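Local coordinates for ribonuclease (Chelonia mydas, PDB 2ZPO), which probably cleaves single- and double-stranded RNA on the 3' side of pyrimidine nucleotides, acting as a secreted endonuclease of the pancreatic ribonuclease family, at residues L37-F42 with G86-P91; N44-A49 with T79-Q84; A74-T79 with Q101-A106. All blocks are in the same frame, centred on the assembly; numbering follows the deposited sequence.

Contact 1: residues L37-F42 with G86-P91; sequences LPVCKF and GSQRPP. Unlike the reference sequence in segment 37-42: Leu-37 (reference Ser). With SO4 (sulfate ion), chain B.
In this pancreatic ribonuclease fold two surface loops, 37-42 and 86-91, lie side by side, tied at one end by the disulfide from Cys-40 to Cys-92, just past 86-91. Val-39 and Gln-88 cross obliquely. The Gln-88 chain leaves by the crowded position between the backbone N and the carbonyl carbon (chi1 61°), runs extended, and brings its amide against one methyl of Val-39, CG1, with Gln-88 NE2 3.6 Å from it. Cys-40 points at the other loop, its SG beside the peptide nitrogen of Pro-90 at 3.6 Å. At the Gly-86 end of the contact, the Phe-42 ring offers its edge, CE1 standing 3.5 Å from the Gly-86 carbonyl O. Lys-41 turns its back on all this. With CG anti to the backbone N (chi1 -173°) and every later torsion extended, it carries NZ to Asn-44 OD1 and, in a weak bond, to a sulfate that His-11 and His-114 also hold, consistent with a substrate-phosphate site. Ser-87 OG makes an ST turn by accepting from Arg-89 N. One hydrogen bond joins the loops: Cys-40 N to Gln-88 O, 2.9 Å, its N-H nearly straight but the donor 29° above the carbonyl plane.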
ATOM      1  N   LEU A  37      -9.347  -5.575  11.706  1.00 24.11           N
ATOM      2  CA  LEU A  37     -10.697  -5.955  12.103  1.00 27.55           C
ATOM      3  C   LEU A  37     -11.618  -5.942  10.897  1.00 27.81           C
ATOM      4  O   LEU A  37     -11.483  -5.067  10.025  1.00 29.45           O
ATOM      5  CB  LEU A  37     -11.233  -5.026  13.186  1.00 27.79           C
ATOM      6  CG  LEU A  37     -10.911  -5.327  14.648  1.00 29.94           C
ATOM      7  CD1 LEU A  37     -11.654  -4.361  15.521  1.00 32.78           C
ATOM      8  CD2 LEU A  37     -11.273  -6.763  15.030  1.00 30.69           C
ATOM      9  N   PRO A  38     -12.550  -6.914  10.823  1.00 27.92           N
ATOM     10  CA  PRO A  38     -12.749  -8.017  11.781  1.00 27.33           C
ATOM     11  C   PRO A  38     -11.739  -9.177  11.680  1.00 26.69           C
ATOM     12  O   PRO A  38     -11.718 -10.048  12.554  1.00 26.92           O
ATOM     13  CB  PRO A  38     -14.162  -8.505  11.449  1.00 27.69           C
ATOM     14  CG  PRO A  38     -14.328  -8.179   9.994  1.00 28.01           C
ATOM     15  CD  PRO A  38     -13.536  -6.945   9.726  1.00 28.66           C
ATOM     16  N   VAL A  39     -10.914  -9.185  10.636  1.00 25.48           N
ATOM     17  CA  VAL A  39      -9.898 -10.246  10.434  1.00 23.97           C
ATOM     18  C   VAL A  39      -8.543  -9.624  10.057  1.00 22.80           C
ATOM     19  O   VAL A  39      -8.483  -8.479   9.624  1.00 21.45           O
ATOM     20  CB  VAL A  39     -10.316 -11.239   9.313  1.00 25.02           C
ATOM     21  CG1 VAL A  39     -11.553 -12.056   9.739  1.00 25.56           C
ATOM     22  CG2 VAL A  39     -10.609 -10.503   8.011  1.00 24.85           C
ATOM     23  N   CYS A  40      -7.467 -10.392  10.216  1.00 20.95           N
ATOM     24  CA  CYS A  40      -6.130  -9.935   9.826  1.00 20.77           C
ATOM     25  C   CYS A  40      -5.972  -9.955   8.309  1.00 20.47           C
ATOM     26  O   CYS A  40      -6.069 -11.028   7.704  1.00 20.62           O
ATOM     27  CB  CYS A  40      -5.051 -10.837  10.412  1.00 20.87           C
ATOM     28  SG  CYS A  40      -5.167 -11.164  12.156  1.00 22.08           S
ATOM     29  N   LYS A  41      -5.763  -8.787   7.689  1.00 19.56           N
ATOM     30  CA  LYS A  41      -5.381  -8.756   6.266  1.00 19.31           C
ATOM     31  C   LYS A  41      -4.020  -9.447   6.102  1.00 18.93           C
ATOM     32  O   LYS A  41      -3.093  -9.240   6.898  1.00 17.64           O
ATOM     33  CB  LYS A  41      -5.358  -7.332   5.717  1.00 19.73           C
ATOM     34  CG  LYS A  41      -5.121  -7.232   4.184  1.00 20.80           C
ATOM     35  CD  LYS A  41      -5.311  -5.814   3.711  1.00 23.10           C
ATOM     36  CE  LYS A  41      -5.077  -5.717   2.205  1.00 27.16           C
ATOM     37  NZ  LYS A  41      -4.780  -4.291   1.827  1.00 29.80           N
ATOM     38  N   PHE A  42      -3.899 -10.286   5.072  1.00 19.15           N
ATOM     39  CA  PHE A  42      -2.699 -11.098   4.911  0.60 19.31           C
ATOM     40  C   PHE A  42      -1.441 -10.296   4.557  1.00 19.12           C
ATOM     41  O   PHE A  42      -0.367 -10.539   5.120  1.00 19.78           O
ATOM     42  CB  PHE A  42      -2.953 -12.225   3.895  0.60 20.17           C
ATOM     43  CG  PHE A  42      -3.718 -13.388   4.470  0.60 21.23           C
ATOM     44  CD1 PHE A  42      -3.138 -14.210   5.439  0.60 23.09           C
ATOM     45  CD2 PHE A  42      -5.014 -13.673   4.040  0.60 23.42           C
ATOM     46  CE1 PHE A  42      -3.841 -15.292   5.977  0.60 23.49           C
ATOM     47  CE2 PHE A  42      -5.724 -14.756   4.572  0.60 24.29           C
ATOM     48  CZ  PHE A  42      -5.128 -15.563   5.544  0.60 25.32           C
ATOM     49  N   GLY A  86      -1.145 -17.882   9.162  1.00 27.74           N
ATOM     50  CA  GLY A  86      -2.050 -18.287   8.017  1.00 27.59           C
ATOM     51  C   GLY A  86      -3.459 -17.953   8.616  1.00 27.72           C
ATOM     52  O   GLY A  86      -4.449 -18.133   7.907  1.00 28.18           O
ATOM     53  N   SER A  87      -3.572 -17.563   9.891  1.00 27.77           N
ATOM     54  CA  SER A  87      -4.896 -17.408  10.479  1.00 27.15           C
ATOM     55  C   SER A  87      -5.373 -15.974  10.428  1.00 27.31           C
ATOM     56  O   SER A  87      -4.615 -15.053  10.761  1.00 28.49           O
ATOM     57  CB  SER A  87      -4.904 -17.908  11.915  1.00 27.19           C
ATOM     58  OG  SER A  87      -6.190 -17.647  12.510  1.00 27.04           O
ATOM     59  N   GLN A  88      -6.605 -15.819   9.976  1.00 26.31           N
ATOM     60  CA  GLN A  88      -7.332 -14.555   9.971  0.50 25.68           C
ATOM     61  C   GLN A  88      -7.774 -14.050  11.360  1.00 25.07           C
ATOM     62  O   GLN A  88      -8.231 -12.914  11.459  1.00 24.53           O
ATOM     63  CB  GLN A  88      -8.607 -14.665   9.094  0.50 26.01           C
ATOM     64  CG  GLN A  88      -9.609 -15.730   9.567  0.50 26.67           C
ATOM     65  CD  GLN A  88     -11.014 -15.591   8.992  0.50 26.55           C
ATOM     66  OE1 GLN A  88     -11.986 -16.009   9.622  0.50 27.46           O
ATOM     67  NE2 GLN A  88     -11.129 -15.011   7.800  0.50 26.64           N
ATOM     68  N   ARG A  89      -7.675 -14.939  12.420  1.00 23.77           N
ATOM     69  CA  ARG A  89      -8.174 -14.586  13.810  0.60 22.78           C
ATOM     70  C   ARG A  89      -7.053 -13.666  14.274  1.00 21.79           C
ATOM     71  O   ARG A  89      -5.935 -14.113  14.432  1.00 21.61           O
ATOM     72  CB  ARG A  89      -8.286 -15.841  14.642  0.60 22.27           C
ATOM     73  CG  ARG A  89      -9.212 -15.618  15.783  0.60 22.81           C
ATOM     74  CD  ARG A  89      -9.359 -16.860  16.628  0.60 23.81           C
ATOM     75  NE  ARG A  89      -9.864 -16.500  17.943  0.60 24.01           N
ATOM     76  CZ  ARG A  89     -11.150 -16.326  18.237  0.60 25.81           C
ATOM     77  NH1 ARG A  89     -11.505 -15.988  19.470  0.60 24.23           N
ATOM     78  NH2 ARG A  89     -12.075 -16.486  17.306  0.60 26.84           N
ATOM     79  N   PRO A  90      -7.363 -12.419  14.708  1.00 21.00           N
ATOM     80  CA  PRO A  90      -6.501 -11.810  15.804  1.00 20.62           C
ATOM     81  C   PRO A  90      -6.084 -12.572  16.954  1.00 20.69           C
ATOM     82  O   PRO A  90      -6.844 -13.453  17.349  1.00 20.39           O
ATOM     83  CB  PRO A  90      -7.218 -10.466  16.084  1.00 20.81           C
ATOM     84  CG  PRO A  90      -8.231 -10.300  15.006  1.00 20.88           C
ATOM     85  CD  PRO A  90      -8.624 -11.688  14.589  1.00 21.18           C
ATOM     86  N   PRO A  91      -4.937 -12.249  17.573  1.00 19.63           N
ATOM     87  CA  PRO A  91      -4.037 -11.148  17.239  1.00 19.55           C
ATOM     88  C   PRO A  91      -3.374 -11.251  15.891  1.00 19.56           C
ATOM     89  O   PRO A  91      -3.035 -12.344  15.454  1.00 19.58           O
ATOM     90  CB  PRO A  91      -2.929 -11.240  18.302  1.00 20.06           C
ATOM     91  CG  PRO A  91      -3.434 -12.092  19.336  1.00 19.28           C
ATOM     92  CD  PRO A  91      -4.500 -12.973  18.784  1.00 19.75           C
TER
HETATM   93  S   SO4 B 120      -6.430  -3.251  -2.570  1.00 31.24           S
HETATM   94  O1  SO4 B 120      -6.109  -3.214  -1.145  1.00 31.31           O
HETATM   95  O2  SO4 B 120      -6.789  -4.603  -2.996  1.00 35.13           O
HETATM   96  O3  SO4 B 120      -7.557  -2.346  -2.896  1.00 32.24           O
HETATM   97  O4  SO4 B 120      -5.249  -2.882  -3.328  1.00 29.13           O

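Contact 2: residues N44-A49 with T79-Q84; sequences NTFVHA and TTCRLQ. With SO4 (sulfate ion), chain F.
Thr-79 OG1 is gripped by two groups, His-48 and Arg-16. The bond to His-48 is short and almost straight: NE2 lies 2.7 Å from Thr-79 OG1, with the hydroxyl at the edge of the imidazole and in its plane. Arg-16 NH2 supplies the second bond, and Asp-13 O pairs with the other ring nitrogen, ND1, so the imidazole's rotation is fixed from both ends. His-48 CG lies beside the backbone N, anti to the carbonyl carbon (chi1 -47°), which brings the ring's NE2 edge to Thr-79. Strands 44-47 and 79-83 run antiparallel in the central sheet of the ribonuclease A fold. Asn-44 with Cys-81 and Phe-46 with Thr-79 are hydrogen-bonded pairs, the shortest link being Phe-46 N to Thr-79 O at 2.7 Å, nearly along the C=O axis. Thr-45 and Thr-80 form the non-hydrogen-bonded pair between them, and their hydroxyls form a weak hydrogen bond on one face of the sheet. On the face that carries Asn-44, Phe-46, Thr-79 and Cys-81, Asn-44 ND2 stands 3.3 Å above the plane of the Phe-46 ring, over its centre, while ND2 donates to Gln-10 O and OD1 takes Lys-41 NZ. Cys-81 SG, disulfide-bonded to Cys-26, meets the same ring in plane at its edge, 3.8 Å from Phe-46 CE2. Thr-45 O accepts from His-11 ND1, which probably orients and polarises the proposed proton acceptor. Further along, Arg-82 clasps a sulfate with two N-H groups, NE reaching O1 at 2.7 Å and NH2 reaching O3 at 2.8 Å.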
ATOM      1  N   ASN A  44      -0.001  -6.217   2.872  1.00 17.83           N
ATOM      2  CA  ASN A  44      -0.312  -4.857   2.472  1.00 17.64           C
ATOM      3  C   ASN A  44       0.976  -4.069   2.292  1.00 17.40           C
ATOM      4  O   ASN A  44       1.906  -4.209   3.087  1.00 18.67           O
ATOM      5  CB  ASN A  44      -1.204  -4.174   3.514  1.00 17.40           C
ATOM      6  CG  ASN A  44      -1.700  -2.821   3.055  1.00 18.44           C
ATOM      7  OD1 ASN A  44      -2.595  -2.740   2.227  1.00 19.94           O
ATOM      8  ND2 ASN A  44      -1.132  -1.748   3.608  1.00 20.10           N
ATOM      9  N   THR A  45       1.036  -3.298   1.211  1.00 16.18           N
ATOM     10  CA  THR A  45       2.134  -2.379   0.981  1.00 15.40           C
ATOM     11  C   THR A  45       1.722  -0.933   1.265  1.00 15.12           C
ATOM     12  O   THR A  45       0.680  -0.443   0.777  1.00 15.01           O
ATOM     13  CB  THR A  45       2.654  -2.495  -0.470  1.00 15.55           C
ATOM     14  OG1 THR A  45       3.166  -3.827  -0.682  1.00 15.37           O
ATOM     15  CG2 THR A  45       3.742  -1.446  -0.739  1.00 13.80           C
ATOM     16  N   PHE A  46       2.572  -0.240   2.021  1.00 14.30           N
ATOM     17  CA  PHE A  46       2.420   1.189   2.254  1.00 14.31           C
ATOM     18  C   PHE A  46       3.404   1.892   1.359  1.00 14.03           C
ATOM     19  O   PHE A  46       4.589   1.527   1.312  1.00 14.42           O
ATOM     20  CB  PHE A  46       2.711   1.512   3.722  1.00 15.31           C
ATOM     21  CG  PHE A  46       1.694   0.924   4.670  1.00 16.23           C
ATOM     22  CD1 PHE A  46       0.454   1.559   4.857  1.00 17.44           C
ATOM     23  CD2 PHE A  46       1.949  -0.286   5.333  1.00 14.57           C
ATOM     24  CE1 PHE A  46      -0.511   1.007   5.742  1.00 17.33           C
ATOM     25  CE2 PHE A  46       0.998  -0.830   6.221  1.00 17.52           C
ATOM     26  CZ  PHE A  46      -0.229  -0.184   6.416  1.00 17.15           C
ATOM     27  N   VAL A  47       2.911   2.876   0.612  1.00 12.73           N
ATOM     28  CA  VAL A  47       3.770   3.628  -0.300  1.00 13.36           C
ATOM     29  C   VAL A  47       4.074   4.967   0.381  1.00 12.96           C
ATOM     30  O   VAL A  47       3.152   5.667   0.794  1.00 13.73           O
ATOM     31  CB  VAL A  47       3.066   3.868  -1.668  1.00 13.28           C
ATOM     32  CG1 VAL A  47       3.990   4.615  -2.587  1.00 12.30           C
ATOM     33  CG2 VAL A  47       2.608   2.533  -2.321  1.00 13.63           C
ATOM     34  N   HIS A  48       5.360   5.342   0.461  1.00 13.44           N
ATOM     35  CA  HIS A  48       5.772   6.590   1.148  1.00 13.71           C
ATOM     36  C   HIS A  48       5.997   7.699   0.132  1.00 13.09           C
ATOM     37  O   HIS A  48       7.121   8.154  -0.118  1.00 13.87           O
ATOM     38  CB  HIS A  48       6.994   6.344   2.046  1.00 14.65           C
ATOM     39  CG  HIS A  48       6.835   5.126   2.893  1.00 14.61           C
ATOM     40  ND1 HIS A  48       5.733   4.937   3.704  1.00 14.13           N
ATOM     41  CD2 HIS A  48       7.582   3.995   2.992  1.00 15.42           C
ATOM     42  CE1 HIS A  48       5.831   3.757   4.299  1.00 13.64           C
ATOM     43  NE2 HIS A  48       6.942   3.170   3.883  1.00 13.31           N
ATOM     44  N   ALA A  49       4.896   8.115  -0.473  1.00 12.77           N
ATOM     45  CA  ALA A  49       4.871   9.256  -1.397  1.00 12.01           C
ATOM     46  C   ALA A  49       3.487   9.871  -1.215  1.00 12.81           C
ATOM     47  O   ALA A  49       2.572   9.231  -0.700  1.00 12.38           O
ATOM     48  CB  ALA A  49       5.035   8.785  -2.826  1.00 13.52           C
ATOM     49  N   THR A  79       6.972   0.110   2.214  1.00 14.54           N
ATOM     50  CA  THR A  79       7.075  -0.894   3.272  1.00 15.07           C
ATOM     51  C   THR A  79       6.009  -1.943   3.002  1.00 16.04           C
ATOM     52  O   THR A  79       4.821  -1.610   2.808  1.00 15.53           O
ATOM     53  CB  THR A  79       6.853  -0.291   4.664  1.00 15.88           C
ATOM     54  OG1 THR A  79       7.778   0.789   4.839  1.00 15.01           O
ATOM     55  CG2 THR A  79       7.081  -1.353   5.779  1.00 15.16           C
ATOM     56  N   THR A  80       6.434  -3.200   3.009  1.00 17.09           N
ATOM     57  CA  THR A  80       5.547  -4.326   2.732  1.00 18.27           C
ATOM     58  C   THR A  80       5.408  -5.145   3.995  1.00 18.74           C
ATOM     59  O   THR A  80       6.414  -5.535   4.599  1.00 19.12           O
ATOM     60  CB  THR A  80       6.047  -5.170   1.521  1.00 19.15           C
ATOM     61  OG1 THR A  80       6.277  -4.297   0.407  1.00 21.68           O
ATOM     62  CG2 THR A  80       5.019  -6.179   1.137  1.00 21.13           C
ATOM     63  N   CYS A  81       4.156  -5.379   4.394  1.00 18.26           N
ATOM     64  CA  CYS A  81       3.826  -6.115   5.599  1.00 17.92           C
ATOM     65  C   CYS A  81       3.148  -7.422   5.212  1.00 18.68           C
ATOM     66  O   CYS A  81       2.255  -7.420   4.372  1.00 17.51           O
ATOM     67  CB  CYS A  81       2.871  -5.289   6.465  1.00 18.64           C
ATOM     68  SG  CYS A  81       3.518  -3.655   6.886  1.00 18.43           S
ATOM     69  N   ARG A  82       3.589  -8.515   5.830  1.00 18.75           N
ATOM     70  CA  ARG A  82       3.032  -9.848   5.589  1.00 20.28           C
ATOM     71  C   ARG A  82       2.747 -10.496   6.945  1.00 19.95           C
ATOM     72  O   ARG A  82       3.575 -10.472   7.843  1.00 18.96           O
ATOM     73  CB  ARG A  82       3.997 -10.708   4.765  1.00 20.40           C
ATOM     74  CG  ARG A  82       3.964 -10.389   3.264  1.00 22.20           C
ATOM     75  CD  ARG A  82       5.055 -11.117   2.459  1.00 24.68           C
ATOM     76  NE  ARG A  82       4.860 -12.572   2.368  1.00 27.00           N
ATOM     77  CZ  ARG A  82       4.188 -13.197   1.392  1.00 27.00           C
ATOM     78  NH1 ARG A  82       3.604 -12.507   0.422  1.00 29.53           N
ATOM     79  NH2 ARG A  82       4.080 -14.528   1.408  1.00 26.31           N
ATOM     80  N   LEU A  83       1.543 -11.048   7.067  1.00 20.37           N
ATOM     81  CA  LEU A  83       1.051 -11.658   8.296  1.00 21.23           C
ATOM     82  C   LEU A  83       1.908 -12.852   8.674  1.00 22.60           C
ATOM     83  O   LEU A  83       2.273 -13.659   7.812  1.00 22.18           O
ATOM     84  CB  LEU A  83      -0.381 -12.132   8.080  1.00 20.55           C
ATOM     85  CG  LEU A  83      -1.206 -12.541   9.311  1.00 21.14           C
ATOM     86  CD1 LEU A  83      -1.505 -11.360  10.242  1.00 20.43           C
ATOM     87  CD2 LEU A  83      -2.490 -13.188   8.854  1.00 20.33           C
ATOM     88  N   GLN A  84       2.247 -12.938   9.954  1.00 23.29           N
ATOM     89  CA  GLN A  84       2.824 -14.177  10.500  1.00 24.74           C
ATOM     90  C   GLN A  84       1.755 -15.255  10.568  1.00 25.35           C
ATOM     91  O   GLN A  84       0.688 -15.078  11.209  1.00 25.65           O
ATOM     92  CB  GLN A  84       3.398 -13.968  11.893  1.00 25.59           C
ATOM     93  CG  GLN A  84       4.430 -12.886  11.933  1.00 28.43           C
ATOM     94  CD  GLN A  84       5.295 -12.945  13.146  1.00 33.83           C
ATOM     95  OE1 GLN A  84       4.839 -13.230  14.263  1.00 36.47           O
ATOM     96  NE2 GLN A  84       6.576 -12.643  12.956  1.00 35.95           N
TER
HETATM   97  S   SO4 F 124       6.772 -14.656   4.035  0.50 56.76           S
HETATM   98  O1  SO4 F 124       5.751 -13.800   4.633  0.50 56.46           O
HETATM   99  O2  SO4 F 124       7.380 -15.493   5.065  0.50 56.77           O
HETATM  100  O3  SO4 F 124       6.154 -15.508   3.020  0.50 56.50           O
HETATM  101  O4  SO4 F 124       7.812 -13.830   3.425  0.50 56.75           O

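Contact 3: residues A74-T79 with Q101-A106; sequences ASFALT and QRIRIA
The Phe-76 ring meets Ile-103 obliquely along its CD1-CE1 side, and the two side chains cross at about a right angle. The CG1-CD1 arm of Ile-103 makes the touch, its CG1 3.9 Å from Phe-76 CD1. On the CD2 side of the same ring lies the methyl of Ala-49. Ile-103 places CG1 in the crowded position between backbone N and carbonyl carbon (chi1 62°), which leaves its other branch, CG2, for Leu-78: CG2 sits 3.8 Å from CD2. Leu-78 CD1 leans on both Ile-103 CG2 and Gln-101 CB, the latter at 3.9 Å. One isoleucine thus serves both phenylalanine and leucine, with a different branch toward each. Phe-76 and Gln-101 are a hydrogen-bonded antiparallel pair. Phe-76 N reaches Gln-101 O at 2.8 Å on a straight N-H, yet 56° above the carbonyl plane, and Gln-101 N returns to Phe-76 O at 3.0 Å. Strand 69-83 turns a corner at Ala-74, so the short segments 75-79 and 101-106 cross at 94°, although pairing resumes beyond it, where Ile-103 bonds to Ser-72 through the backbone. Ala-74 O packs on Arg-102 CG, and the Arg-102 guanidinium turns to Ser-72 O through NE. The contact belongs to the beta hairpin 69-83/94-108, at that corner. Val-47 of strand 43-47 covers Phe-76, Leu-78 and Ile-103, whereas strand 111-118 flanks 94-108, with Tyr-115 against Ile-103 and Ala-118 against Gln-101.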
ATOM      1  N   ALA A  74       8.146   6.613 -11.701  1.00 14.14           N
ATOM      2  CA  ALA A  74       9.031   6.712 -10.539  1.00 14.97           C
ATOM      3  C   ALA A  74       9.121   5.425  -9.698  1.00 15.27           C
ATOM      4  O   ALA A  74       8.174   4.625  -9.631  1.00 14.67           O
ATOM      5  CB  ALA A  74       8.574   7.886  -9.662  1.00 15.53           C
ATOM      6  N   SER A  75      10.268   5.234  -9.043  1.00 16.15           N
ATOM      7  CA  SER A  75      10.392   4.282  -7.951  1.00 16.27           C
ATOM      8  C   SER A  75       9.987   5.019  -6.667  1.00 16.46           C
ATOM      9  O   SER A  75      10.191   6.252  -6.546  1.00 18.20           O
ATOM     10  CB  SER A  75      11.841   3.786  -7.839  1.00 16.77           C
ATOM     11  OG  SER A  75      12.164   2.866  -8.888  1.00 20.48           O
ATOM     12  N   PHE A  76       9.364   4.290  -5.743  1.00 14.93           N
ATOM     13  CA  PHE A  76       8.880   4.843  -4.487  1.00 13.91           C
ATOM     14  C   PHE A  76       9.453   4.087  -3.299  1.00 14.06           C
ATOM     15  O   PHE A  76       9.708   2.903  -3.414  1.00 14.22           O
ATOM     16  CB  PHE A  76       7.347   4.722  -4.411  1.00 14.35           C
ATOM     17  CG  PHE A  76       6.627   5.529  -5.450  1.00 13.17           C
ATOM     18  CD1 PHE A  76       6.129   4.925  -6.591  1.00 16.57           C
ATOM     19  CD2 PHE A  76       6.491   6.916  -5.312  1.00 18.37           C
ATOM     20  CE1 PHE A  76       5.473   5.677  -7.569  1.00 17.04           C
ATOM     21  CE2 PHE A  76       5.838   7.662  -6.301  1.00 13.85           C
ATOM     22  CZ  PHE A  76       5.305   7.030  -7.413  1.00 12.89           C
ATOM     23  N   ALA A  77       9.659   4.794  -2.180  1.00 14.39           N
ATOM     24  CA  ALA A  77       9.927   4.119  -0.906  1.00 13.89           C
ATOM     25  C   ALA A  77       8.659   3.332  -0.534  1.00 14.14           C
ATOM     26  O   ALA A  77       7.543   3.871  -0.549  1.00 15.29           O
ATOM     27  CB  ALA A  77      10.241   5.133   0.177  1.00 14.81           C
ATOM     28  N   LEU A  78       8.838   2.064  -0.173  1.00 13.78           N
ATOM     29  CA  LEU A  78       7.742   1.144   0.175  1.00 14.24           C
ATOM     30  C   LEU A  78       8.027   0.404   1.460  1.00 15.25           C
ATOM     31  O   LEU A  78       9.191   0.112   1.766  1.00 14.78           O
ATOM     32  CB  LEU A  78       7.571   0.081  -0.914  1.00 14.02           C
ATOM     33  CG  LEU A  78       7.391   0.514  -2.358  1.00 13.83           C
ATOM     34  CD1 LEU A  78       7.270  -0.706  -3.230  1.00 17.30           C
ATOM     35  CD2 LEU A  78       6.150   1.406  -2.521  1.00 14.79           C
ATOM     36  N   THR A  79       6.972   0.110   2.214  1.00 14.54           N
ATOM     37  CA  THR A  79       7.075  -0.894   3.272  1.00 15.07           C
ATOM     38  C   THR A  79       6.009  -1.943   3.002  1.00 16.04           C
ATOM     39  O   THR A  79       4.821  -1.610   2.808  1.00 15.53           O
ATOM     40  CB  THR A  79       6.853  -0.291   4.664  1.00 15.88           C
ATOM     41  OG1 THR A  79       7.778   0.789   4.839  1.00 15.01           O
ATOM     42  CG2 THR A  79       7.081  -1.353   5.779  1.00 15.16           C
ATOM     43  N   GLN A 101      11.017   0.876  -5.193  1.00 14.58           N
ATOM     44  CA  GLN A 101      10.583   0.115  -6.363  1.00 14.65           C
ATOM     45  C   GLN A 101       9.501   0.887  -7.094  1.00 13.89           C
ATOM     46  O   GLN A 101       8.735   1.628  -6.455  1.00 13.62           O
ATOM     47  CB  GLN A 101       9.996  -1.221  -5.918  1.00 14.51           C
ATOM     48  CG  GLN A 101      11.010  -2.190  -5.284  1.00 18.17           C
ATOM     49  CD  GLN A 101      10.391  -3.537  -5.063  1.00 21.15           C
ATOM     50  OE1 GLN A 101      10.328  -4.362  -5.981  1.00 26.79           O
ATOM     51  NE2 GLN A 101       9.870  -3.751  -3.871  1.00 21.74           N
ATOM     52  N   ARG A 102       9.464   0.720  -8.421  1.00 13.50           N
ATOM     53  CA  ARG A 102       8.275   1.148  -9.173  1.00 12.31           C
ATOM     54  C   ARG A 102       7.099   0.271  -8.750  1.00 12.53           C
ATOM     55  O   ARG A 102       7.265  -0.846  -8.237  1.00 12.69           O
ATOM     56  CB  ARG A 102       8.498   1.072 -10.698  1.00 12.59           C
ATOM     57  CG  ARG A 102       9.642   1.990 -11.193  1.00 16.53           C
ATOM     58  CD  ARG A 102      10.064   1.669 -12.632  1.00 18.94           C
ATOM     59  NE  ARG A 102       8.966   1.751 -13.578  1.00 22.11           N
ATOM     60  CZ  ARG A 102       8.566   0.787 -14.404  1.00 22.65           C
ATOM     61  NH1 ARG A 102       9.191  -0.383 -14.456  1.00 24.88           N
ATOM     62  NH2 ARG A 102       7.547   1.019 -15.220  1.00 23.00           N
ATOM     63  N   ILE A 103       5.899   0.791  -8.958  1.00 11.23           N
ATOM     64  CA  ILE A 103       4.691   0.075  -8.541  1.00 11.73           C
ATOM     65  C   ILE A 103       3.660  -0.009  -9.664  1.00 12.19           C
ATOM     66  O   ILE A 103       3.626   0.847 -10.567  1.00 11.96           O
ATOM     67  CB  ILE A 103       4.024   0.694  -7.262  1.00 12.35           C
ATOM     68  CG1 ILE A 103       3.561   2.140  -7.502  1.00 10.70           C
ATOM     69  CG2 ILE A 103       4.987   0.588  -6.066  1.00 11.54           C
ATOM     70  CD1 ILE A 103       2.728   2.759  -6.369  1.00 12.00           C
ATOM     71  N   ARG A 104       2.799  -1.035  -9.551  1.00 11.70           N
ATOM     72  CA  ARG A 104       1.716  -1.290 -10.502  1.00 11.76           C
ATOM     73  C   ARG A 104       0.435  -1.164  -9.705  1.00 12.00           C
ATOM     74  O   ARG A 104       0.266  -1.853  -8.684  1.00 11.37           O
ATOM     75  CB  ARG A 104       1.836  -2.709 -11.106  1.00 11.68           C
ATOM     76  CG  ARG A 104       0.700  -3.052 -12.060  1.00 13.92           C
ATOM     77  CD  ARG A 104       0.942  -4.338 -12.811  1.00 16.70           C
ATOM     78  NE  ARG A 104       2.022  -4.143 -13.774  1.00 15.74           N
ATOM     79  CZ  ARG A 104       2.559  -5.110 -14.499  1.00 21.20           C
ATOM     80  NH1 ARG A 104       2.097  -6.355 -14.369  1.00 20.55           N
ATOM     81  NH2 ARG A 104       3.545  -4.819 -15.337  1.00 22.80           N
ATOM     82  N   ILE A 105      -0.391  -0.218 -10.099  1.00 12.40           N
ATOM     83  CA  ILE A 105      -1.680   0.006  -9.425  1.00 12.29           C
ATOM     84  C   ILE A 105      -2.846  -0.143 -10.434  1.00 13.20           C
ATOM     85  O   ILE A 105      -2.617  -0.150 -11.631  1.00 13.33           O
ATOM     86  CB  ILE A 105      -1.729   1.400  -8.691  1.00 13.03           C
ATOM     87  CG1 ILE A 105      -1.640   2.565  -9.688  1.00 13.68           C
ATOM     88  CG2 ILE A 105      -0.615   1.476  -7.646  1.00 14.35           C
ATOM     89  CD1 ILE A 105      -1.817   3.956  -9.021  1.00 14.91           C
ATOM     90  N   ALA A 106      -4.068  -0.293  -9.925  1.00 13.21           N
ATOM     91  CA  ALA A 106      -5.258  -0.215 -10.780  1.00 13.77           C
ATOM     92  C   ALA A 106      -5.830   1.169 -10.652  1.00 14.58           C
ATOM     93  O   ALA A 106      -5.995   1.683  -9.528  1.00 14.92           O
ATOM     94  CB  ALA A 106      -6.300  -1.237 -10.343  1.00 14.21           C
TER

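Overall arrangement
From the N terminus the chain passes through helices 3-11 and 22-32 before segment 37-42 opens contact 1, which closes at 86-91. Nested inside that loop is contact 2, where strand 43-47 meets the C-terminal end of strand 69-83. Contact 3 starts on the same strand and closes on strand 94-108 at 101-106, tying that hairpin's two arms and crossing both others. Contacts 2 and 3 share Thr-79 and are linked by His-48 N to Ala-77 O, while Phe-42 O and Leu-83 N probably join contacts 1 and 2. Contacts 1 and 3 lie on opposite sides of the chain's centre, their centres about 25 Å apart, and strand 69-83 spans much of the distance between them.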